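Local coordinates for type VI secretion system-associated protein TagF (Pseudomonas aeruginosa PAO1, PDB 2QNU) that is of undetermined molecular function but is probably an accessory protein of the type VI secretion system, at residues Leu118-Ser121 / Thr122-Pro125; Gly65-Gly69 / Glu70-Gly74. All blocks are in the same frame, centred on the assembly; numbering follows the deposited sequence.

Contact 1 of 2, residues Leu118-Ser121 / Thr122-Pro125; sequences LLLS and TLEP
Thr-122 turns OG1 into the place between its own backbone N and carbonyl carbon (chi1 68°), and that rotation sets the hydroxyl against the carbonyl of Leu-119, one helical turn back. OG1 donates to Leu-119 O at 2.8 Å, tilted slightly from the carbonyl plane. The same oxygen also receives the backbone N-H of Thr-122, with N to O 3.2 Å, which arrives from well above that plane. Ser-121 swings its hydroxyl the same way (chi1 81°), and OG gives a short 2.6 Å bond to Leu-118 O, three residues back. The backbone then tightens: Leu-123 N bonds to Leu-120 O at 2.8 Å, an i to i+3 link, and a type I turn from Ser-121 to Glu-124 follows, closed by a weak bond of 3.4 Å from Glu-124 N to Ser-121 O. Beside these bonds, Leu-120 CD2 meets Leu-123 CD1 at 4.1 Å, while the extended side chain of Glu-124 runs back alongside Ser-121, OE2 3.6 Å from Ser-121 CA. On the buried side Leu-119 and Thr-122 rest on strands 71-77 and 89-95, and Thr-122 also touches Phe-132 of helix 129-137. Near the end of helix 110-121 the carbonyls of Leu-118, Leu-119 and Leu-120 are thus met by hydroxyls and by N-H groups three residues on, so that buried Thr-122 has its polar group satisfied by the backbone.

Contact 2 of 2, residues Gly65-Gly69 / Glu70-Gly74; sequences GLLGG and EAVTG
The loop that joins strand 58-62 to its antiparallel neighbour 71-77 curls back on the start of the second strand, bringing Leu-67 of the loop against Val-72 of the strand. Leu-67 CD1 lies 3.7 Å from Val-72 CG1, the two side chains crossing at about a right angle; both residues direct CB across the contact. Val-72 keeps CG1 between its backbone N and carbonyl carbon (chi1 48°), which offers that methyl to the leucine. The pair is part of a larger apolar cluster: both side chains reach Phe-25 of helix 23-44 and Ile-62 of strand 58-62, and Leu-67 also touches Trp-29. No direct hydrogen bond joins 65-69 to 70-74. Instead a water spans them, accepting from Leu-67 N at 3.2 Å and lying 2.8 Å from Glu-70 O, to which it can donate. Within the loop Gly-65 N bonds to Gly-68 O at 2.8 Å, drawing those four residues into a curl. Gly-65 has a positive phi of 84°, a conformation glycine adopts readily. Beyond Glu-70 the chain straightens into the strand, where Ala-71 and Thr-73 pair by backbone bonds with Leu-95 and Cys-93, and Val-72 and Gly-74 with Ile-62 and Phe-60. A glycine-rich loop with a bridging water and a leucine tucked over the incoming strand thus makes the connection between adjacent antiparallel strands, a beta hairpin in the central sheet.

Along the chain the two contacts come in series, contact 2 first, and both fall within the range of the TagF N-terminal family. Their centres are about 26 Å apart, on opposite sides of the chain's centre, and their nearest atoms stay about 7 Å from each other without touching. What they share is strand 71-77: contact 2 contains its beginning, whereas Leu-119, Thr-122 and Leu-123 of contact 1 pack on Met-77 at its far end. Strand 89-95 likewise borders both. One sheet is therefore flanked by different helices, 23-44 beside contact 2 and 110-121 within contact 1, illustrating how local turns and helix ends are fitted around a common antiparallel sheet.

Contact 1 of 2, residues Leu118-Ser121 / Thr122-Pro125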
loop_
_atom_site.group_PDB
_atom_site.type_symbol
_atom_site.label_atom_id
_atom_site.label_comp_id
_atom_site.label_asym_id
_atom_site.label_seq_id
_atom_site.Cartn_x
_atom_site.Cartn_y
_atom_site.Cartn_z
ATOM N N LEU B 118 -13.014 24.110 -11.140
ATOM C CA LEU B 118 -12.422 25.449 -11.114
ATOM C C LEU B 118 -11.399 25.626 -12.223
ATOM O O LEU B 118 -11.364 26.631 -12.866
ATOM C CB LEU B 118 -11.772 25.765 -9.762
ATOM C CG LEU B 118 -12.737 26.014 -8.620
ATOM C CD1 LEU B 118 -11.909 26.350 -7.411
ATOM C CD2 LEU B 118 -13.749 27.119 -8.935
ATOM N N LEU B 119 -10.508 24.657 -12.385
ATOM C CA LEU B 119 -9.543 24.688 -13.484
ATOM C C LEU B 119 -10.271 24.807 -14.859
ATOM O O LEU B 119 -9.795 25.508 -15.763
ATOM C CB LEU B 119 -8.742 23.404 -13.478
ATOM C CG LEU B 119 -7.718 23.172 -12.330
ATOM C CD1 LEU B 119 -7.144 21.734 -12.332
ATOM C CD2 LEU B 119 -6.605 24.113 -12.440
ATOM N N LEU B 120 -11.350 24.049 -15.019
ATOM C CA LEU B 120 -12.100 24.036 -16.306
ATOM C C LEU B 120 -12.674 25.444 -16.575
ATOM O O LEU B 120 -12.553 25.956 -17.675
ATOM C CB LEU B 120 -13.173 22.942 -16.306
ATOM C CG LEU B 120 -12.519 21.571 -16.375
ATOM C CD1 LEU B 120 -13.440 20.501 -15.853
ATOM C CD2 LEU B 120 -11.966 21.160 -17.717
ATOM N N SER B 121 -13.159 26.106 -15.533
ATOM C CA SER B 121 -13.695 27.442 -15.634
ATOM C C SER B 121 -12.758 28.413 -16.323
ATOM O O SER B 121 -13.219 29.397 -16.939
ATOM C CB SER B 121 -14.126 27.977 -14.244
ATOM O OG SER B 121 -13.017 28.487 -13.501
ATOM N N THR B 122 -11.443 28.180 -16.237
ATOM C CA THR B 122 -10.472 29.134 -16.811
ATOM C C THR B 122 -10.339 28.979 -18.319
ATOM O O THR B 122 -9.635 29.751 -18.955
ATOM C CB THR B 122 -8.994 29.016 -16.183
ATOM O OG1 THR B 122 -8.404 27.768 -16.561
ATOM C CG2 THR B 122 -9.053 29.149 -14.672
ATOM N N LEU B 123 -10.935 27.950 -18.886
ATOM C CA LEU B 123 -10.863 27.775 -20.348
ATOM C C LEU B 123 -11.982 28.553 -21.048
ATOM O O LEU B 123 -11.941 28.728 -22.262
ATOM C CB LEU B 123 -11.022 26.317 -20.715
ATOM C CG LEU B 123 -10.008 25.322 -20.200
ATOM C CD1 LEU B 123 -10.591 23.962 -20.379
ATOM C CD2 LEU B 123 -8.672 25.422 -20.957
ATOM N N GLU B 124 -12.984 28.979 -20.278
ATOM C CA GLU B 124 -14.157 29.700 -20.793
ATOM C C GLU B 124 -13.709 31.104 -21.245
ATOM O O GLU B 124 -13.114 31.848 -20.464
ATOM C CB GLU B 124 -15.274 29.741 -19.708
ATOM C CG GLU B 124 -15.800 28.280 -19.337
ATOM C CD GLU B 124 -16.645 28.110 -18.002
ATOM O OE1 GLU B 124 -17.239 29.102 -17.479
ATOM O OE2 GLU B 124 -16.718 26.925 -17.475
ATOM N N PRO B 125 -13.882 31.426 -22.561
ATOM C CA PRO B 125 -13.948 32.852 -22.865
ATOM C C PRO B 125 -15.325 33.342 -22.396
ATOM O O PRO B 125 -16.386 32.875 -22.896
ATOM C CB PRO B 125 -13.760 32.919 -24.394
ATOM C CG PRO B 125 -14.267 31.630 -24.881
ATOM C CD PRO B 125 -13.968 30.611 -23.792
#

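Contact 2 of 2, residues Gly65-Gly69 / Glu70-Gly74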
loop_
_atom_site.group_PDB
_atom_site.type_symbol
_atom_site.label_atom_id
_atom_site.label_comp_id
_atom_site.label_asym_id
_atom_site.label_seq_id
_atom_site.Cartn_x
_atom_site.Cartn_y
_atom_site.Cartn_z
ATOM N N GLY B 65 8.638 15.393 0.990
ATOM C CA GLY B 65 10.055 15.336 0.629
ATOM C C GLY B 65 10.369 15.053 -0.830
ATOM O O GLY B 65 11.535 15.008 -1.227
ATOM N N LEU B 66 9.355 14.826 -1.639
ATOM C CA LEU B 66 9.597 14.663 -3.088
ATOM C C LEU B 66 9.630 16.019 -3.788
ATOM O O LEU B 66 10.202 16.174 -4.864
ATOM C CB LEU B 66 8.546 13.782 -3.706
ATOM C CG LEU B 66 8.440 12.335 -3.274
ATOM C CD1 LEU B 66 7.351 11.723 -4.115
ATOM C CD2 LEU B 66 9.749 11.590 -3.439
ATOM N N LEU B 67 8.997 16.996 -3.174
ATOM C CA LEU B 67 9.062 18.358 -3.630
ATOM C C LEU B 67 9.722 19.150 -2.516
ATOM O O LEU B 67 10.964 19.108 -2.387
ATOM C CB LEU B 67 7.636 18.831 -3.995
ATOM C CG LEU B 67 7.197 18.055 -5.279
ATOM C CD1 LEU B 67 5.696 17.934 -5.491
ATOM C CD2 LEU B 67 7.870 18.642 -6.490
ATOM N N GLY B 68 8.925 19.842 -1.708
ATOM C CA GLY B 68 9.367 20.284 -0.383
ATOM C C GLY B 68 8.942 19.269 0.650
ATOM O O GLY B 68 8.578 18.154 0.321
ATOM N N GLY B 69 8.944 19.670 1.911
ATOM C CA GLY B 69 8.779 18.734 3.015
ATOM C C GLY B 69 7.350 18.472 3.426
ATOM O O GLY B 69 7.074 17.625 4.294
ATOM N N GLU B 70 6.426 19.219 2.850
ATOM C CA GLU B 70 5.021 18.887 3.022
ATOM C C GLU B 70 4.579 17.884 1.951
ATOM O O GLU B 70 5.181 17.770 0.844
ATOM C CB GLU B 70 4.144 20.136 2.944
ATOM C CG GLU B 70 4.017 20.938 4.228
ATOM C CD GLU B 70 5.166 21.917 4.429
ATOM O OE1 GLU B 70 5.511 22.610 3.440
ATOM O OE2 GLU B 70 5.717 22.009 5.581
ATOM N N ALA B 71 3.517 17.159 2.285
ATOM C CA ALA B 71 2.819 16.414 1.292
ATOM C C ALA B 71 1.990 17.404 0.430
ATOM O O ALA B 71 1.674 18.558 0.847
ATOM C CB ALA B 71 1.945 15.374 1.917
ATOM N N VAL B 72 1.622 16.936 -0.754
ATOM C CA VAL B 72 0.855 17.762 -1.642
ATOM C C VAL B 72 -0.180 16.927 -2.389
ATOM O O VAL B 72 0.061 15.764 -2.826
ATOM C CB VAL B 72 1.790 18.722 -2.476
ATOM C CG1 VAL B 72 2.937 18.005 -3.071
ATOM C CG2 VAL B 72 1.032 19.571 -3.538
ATOM N N THR B 73 -1.365 17.521 -2.468
ATOM C CA THR B 73 -2.460 16.952 -3.240
ATOM C C THR B 73 -3.105 18.039 -4.110
ATOM O O THR B 73 -2.997 19.223 -3.817
ATOM C CB THR B 73 -3.492 16.300 -2.351
ATOM O OG1 THR B 73 -4.397 15.544 -3.148
ATOM C CG2 THR B 73 -4.257 17.317 -1.534
ATOM N N GLY B 74 -3.717 17.617 -5.214
ATOM C CA GLY B 74 -4.277 18.587 -6.131
ATOM C C GLY B 74 -4.687 18.029 -7.461
ATOM O O GLY B 74 -4.922 16.830 -7.601
HETATM O O HOH W 1 6.352 16.531 -1.373
#